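Local coordinates for protein acetyltransferase (Vibrio fischeri, PDB 3JVN) that probably transfers acyl groups, most likely acetyl from acetyl-CoA, as a member of the GNAT acetyltransferase family, at residues G69-H74 against D92-E97. Sequence-based numbering, arbitrary orientation.
Sequences GFITGH and DELYIE
Phe70 and Tyr95 form the regular part of this antiparallel pairing: Phe70 N donates to Tyr95 O at 3.2 Å, and Tyr95 N returns a bond to Phe70 O at 3.1 Å. On the same face of the sheet, the Phe70 ring reaches over its neighbour because its CG sits between the backbone N and the carbonyl carbon (chi1 70°). Tyr95 N lies under one ring face, toward its rim, and Phe70 CE1 meets Tyr95 CB at 3.4 Å; a broad aromatic suits packing on that methylene. The Tyr95 ring leads away and carries its hydroxyl to Glu26.

On the other face, Ile71 and Leu94 are a non-hydrogen-bonded pair. Their side chains cross obliquely, Ile71 CG1 and CD1 lying against Leu94 CG and CD1, with Ile71 CD1 3.8 Å from Leu94 CD1; aliphatic chains suit this face beneath helix 105-118. Further along, strand 86-96 has a classic beta bulge, Asp92 and Glu93 both facing Thr72. Thr72 O takes a bond from Asp92 N at 2.7 Å and only a weak one from Glu93 N, while Thr72 N donates to Glu93 O. Threonine serves both needs here: its methyl CG2 packs against the bulge, and its OG1 bonds weakly to Met57 O.

At the bulge the Asp92 side chain points toward strand 67-79, where the syn lone pair of OD1 accepts from His74 ND1 at 3.0 Å, an N-H donor matched to a carboxylate. Imidazole and carboxylate are nearly coplanar, 18° apart. Tyr50 OH also bonds to OD1, helping to position the carboxylate.

This hairpin, 67-79/86-96, lies between strands 56-62 and 124-127. A bulge in the strand beside parallel 124-127 is a GNAT feature that probably helps receive acetyl-CoA. Helix 13-30 packs on the Phe70 and Tyr95 face, its His24 NE2 bonding Glu93 OE2; helix 105-118 packs on Ile71 and Leu94.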
ATOM      1  N   GLY A  69     -11.943  14.479  21.649  1.00 38.14           N
ATOM      2  CA  GLY A  69     -11.455  13.468  20.733  1.00 34.85           C
ATOM      3  C   GLY A  69     -10.609  14.019  19.602  1.00 32.77           C
ATOM      4  O   GLY A  69     -10.645  15.208  19.304  1.00 31.60           O
ATOM      5  N   PHE A  70      -9.830  13.143  18.978  1.00 31.34           N
ATOM      6  CA  PHE A  70      -8.985  13.531  17.858  1.00 29.78           C
ATOM      7  C   PHE A  70      -8.649  12.293  17.024  1.00 28.43           C
ATOM      8  O   PHE A  70      -8.841  11.155  17.458  1.00 28.02           O
ATOM      9  CB  PHE A  70      -7.689  14.201  18.354  1.00 29.41           C
ATOM     10  CG  PHE A  70      -6.735  13.256  19.027  1.00 29.63           C
ATOM     11  CD1 PHE A  70      -6.936  12.855  20.350  1.00 30.94           C
ATOM     12  CD2 PHE A  70      -5.675  12.706  18.316  1.00 28.34           C
ATOM     13  CE1 PHE A  70      -6.095  11.910  20.947  1.00 28.70           C
ATOM     14  CE2 PHE A  70      -4.834  11.765  18.900  1.00 27.23           C
ATOM     15  CZ  PHE A  70      -5.043  11.366  20.213  1.00 28.28           C
ATOM     16  N   ILE A  71      -8.171  12.529  15.811  1.00 26.10           N
ATOM     17  CA  ILE A  71      -7.784  11.455  14.914  1.00 23.53           C
ATOM     18  C   ILE A  71      -6.540  11.989  14.228  1.00 23.75           C
ATOM     19  O   ILE A  71      -6.397  13.200  14.059  1.00 22.67           O
ATOM     20  CB  ILE A  71      -8.914  11.103  13.883  1.00 22.44           C
ATOM     21  CG1 ILE A  71      -8.471   9.897  13.030  1.00 20.53           C
ATOM     22  CG2 ILE A  71      -9.270  12.321  13.049  1.00 17.95           C
ATOM     23  CD1 ILE A  71      -9.566   9.329  12.151  1.00 16.56           C
ATOM     24  N   THR A  72      -5.639  11.085  13.847  1.00 23.80           N
ATOM     25  CA  THR A  72      -4.381  11.479  13.231  1.00 23.48           C
ATOM     26  C   THR A  72      -4.039  10.639  12.005  1.00 24.20           C
ATOM     27  O   THR A  72      -4.146   9.416  12.054  1.00 28.09           O
ATOM     28  CB  THR A  72      -3.233  11.405  14.300  1.00 23.06           C
ATOM     29  OG1 THR A  72      -2.295  12.473  14.092  1.00 24.29           O
ATOM     30  CG2 THR A  72      -2.509  10.083  14.222  1.00 17.44           C
ATOM     31  N   GLY A  73      -3.621  11.288  10.915  1.00 23.35           N
ATOM     32  CA  GLY A  73      -3.273  10.559   9.702  1.00 25.00           C
ATOM     33  C   GLY A  73      -2.239  11.282   8.850  1.00 26.77           C
ATOM     34  O   GLY A  73      -2.079  12.498   8.988  1.00 27.41           O
ATOM     35  N   HIS A  74      -1.523  10.561   7.981  1.00 25.12           N
ATOM     36  CA  HIS A  74      -0.519  11.202   7.123  1.00 25.19           C
ATOM     37  C   HIS A  74      -0.486  10.687   5.686  1.00 24.64           C
ATOM     38  O   HIS A  74      -0.751   9.518   5.442  1.00 23.03           O
ATOM     39  CB  HIS A  74       0.893  11.072   7.730  1.00 26.01           C
ATOM     40  CG  HIS A  74       1.496   9.697   7.631  1.00 25.63           C
ATOM     41  ND1 HIS A  74       1.111   8.651   8.442  1.00 28.63           N
ATOM     42  CD2 HIS A  74       2.502   9.219   6.858  1.00 26.20           C
ATOM     43  CE1 HIS A  74       1.853   7.591   8.176  1.00 26.62           C
ATOM     44  NE2 HIS A  74       2.706   7.907   7.219  1.00 24.89           N
ATOM     45  N   ASP A  92      -3.225   6.924  11.565  1.00 26.91           N
ATOM     46  CA  ASP A  92      -2.406   6.461  12.668  1.00 27.41           C
ATOM     47  C   ASP A  92      -3.123   6.217  14.006  1.00 27.91           C
ATOM     48  O   ASP A  92      -3.285   5.073  14.430  1.00 25.21           O
ATOM     49  CB  ASP A  92      -1.241   7.442  12.852  1.00 26.45           C
ATOM     50  CG  ASP A  92      -0.404   7.585  11.591  1.00 29.40           C
ATOM     51  OD1 ASP A  92      -0.165   8.733  11.140  1.00 26.92           O
ATOM     52  OD2 ASP A  92       0.024   6.538  11.053  1.00 31.89           O
ATOM     53  N   GLU A  93      -3.552   7.296  14.653  1.00 29.19           N
ATOM     54  CA  GLU A  93      -4.210   7.214  15.951  1.00 31.52           C
ATOM     55  C   GLU A  93      -5.582   7.855  16.023  1.00 32.08           C
ATOM     56  O   GLU A  93      -5.917   8.751  15.246  1.00 32.49           O
ATOM     57  CB  GLU A  93      -3.327   7.863  17.007  1.00 32.78           C
ATOM     58  CG  GLU A  93      -1.971   7.254  17.113  1.00 34.49           C
ATOM     59  CD  GLU A  93      -0.932   8.285  17.438  1.00 38.22           C
ATOM     60  OE1 GLU A  93      -0.689   9.184  16.590  1.00 37.99           O
ATOM     61  OE2 GLU A  93      -0.357   8.191  18.547  1.00 40.23           O
ATOM     62  N   LEU A  94      -6.361   7.408  16.997  1.00 31.94           N
ATOM     63  CA  LEU A  94      -7.698   7.935  17.186  1.00 33.98           C
ATOM     64  C   LEU A  94      -8.079   7.697  18.643  1.00 34.41           C
ATOM     65  O   LEU A  94      -7.999   6.571  19.128  1.00 34.74           O
ATOM     66  CB  LEU A  94      -8.669   7.217  16.241  1.00 33.86           C
ATOM     67  CG  LEU A  94      -9.999   7.911  15.912  1.00 34.51           C
ATOM     68  CD1 LEU A  94     -10.805   7.049  14.940  1.00 34.32           C
ATOM     69  CD2 LEU A  94     -10.795   8.144  17.186  1.00 32.55           C
ATOM     70  N   TYR A  95      -8.484   8.752  19.346  1.00 35.38           N
ATOM     71  CA  TYR A  95      -8.860   8.610  20.749  1.00 36.98           C
ATOM     72  C   TYR A  95     -10.112   9.373  21.132  1.00 38.29           C
ATOM     73  O   TYR A  95     -10.340  10.486  20.657  1.00 39.40           O
ATOM     74  CB  TYR A  95      -7.705   9.048  21.662  1.00 38.36           C
ATOM     75  CG  TYR A  95      -8.058   9.014  23.137  1.00 39.57           C
ATOM     76  CD1 TYR A  95      -8.546  10.151  23.787  1.00 39.74           C
ATOM     77  CD2 TYR A  95      -7.940   7.837  23.873  1.00 38.84           C
ATOM     78  CE1 TYR A  95      -8.905  10.112  25.132  1.00 40.99           C
ATOM     79  CE2 TYR A  95      -8.300   7.791  25.220  1.00 40.46           C
ATOM     80  CZ  TYR A  95      -8.779   8.927  25.842  1.00 41.37           C
ATOM     81  OH  TYR A  95      -9.135   8.881  27.172  1.00 43.12           O
ATOM     82  N   ILE A  96     -10.923   8.762  21.995  1.00 39.02           N
ATOM     83  CA  ILE A  96     -12.152   9.387  22.475  1.00 40.37           C
ATOM     84  C   ILE A  96     -12.246   9.229  23.988  1.00 42.51           C
ATOM     85  O   ILE A  96     -11.946   8.168  24.532  1.00 42.91           O
ATOM     86  CB  ILE A  96     -13.428   8.750  21.856  1.00 39.21           C
ATOM     87  CG1 ILE A  96     -13.260   8.555  20.347  1.00 38.57           C
ATOM     88  CG2 ILE A  96     -14.628   9.651  22.121  1.00 37.37           C
ATOM     89  CD1 ILE A  96     -12.730   7.175  19.967  1.00 39.58           C
ATOM     90  N   GLU A  97     -12.650  10.293  24.670  1.00 44.57           N
ATOM     91  CA  GLU A  97     -12.790  10.245  26.115  1.00 45.11           C
ATOM     92  C   GLU A  97     -13.752   9.123  26.438  1.00 45.73           C
ATOM     93  O   GLU A  97     -14.778   8.977  25.769  1.00 45.74           O
ATOM     94  CB  GLU A  97     -13.346  11.561  26.629  1.00 45.46           C
ATOM     95  CG  GLU A  97     -12.419  12.735  26.403  1.00 45.14           C
ATOM     96  CD  GLU A  97     -11.227  12.716  27.336  1.00 46.13           C
ATOM     97  OE1 GLU A  97     -10.543  13.758  27.444  1.00 44.61           O
ATOM     98  OE2 GLU A  97     -10.965  11.657  27.954  1.00 47.23           O
TER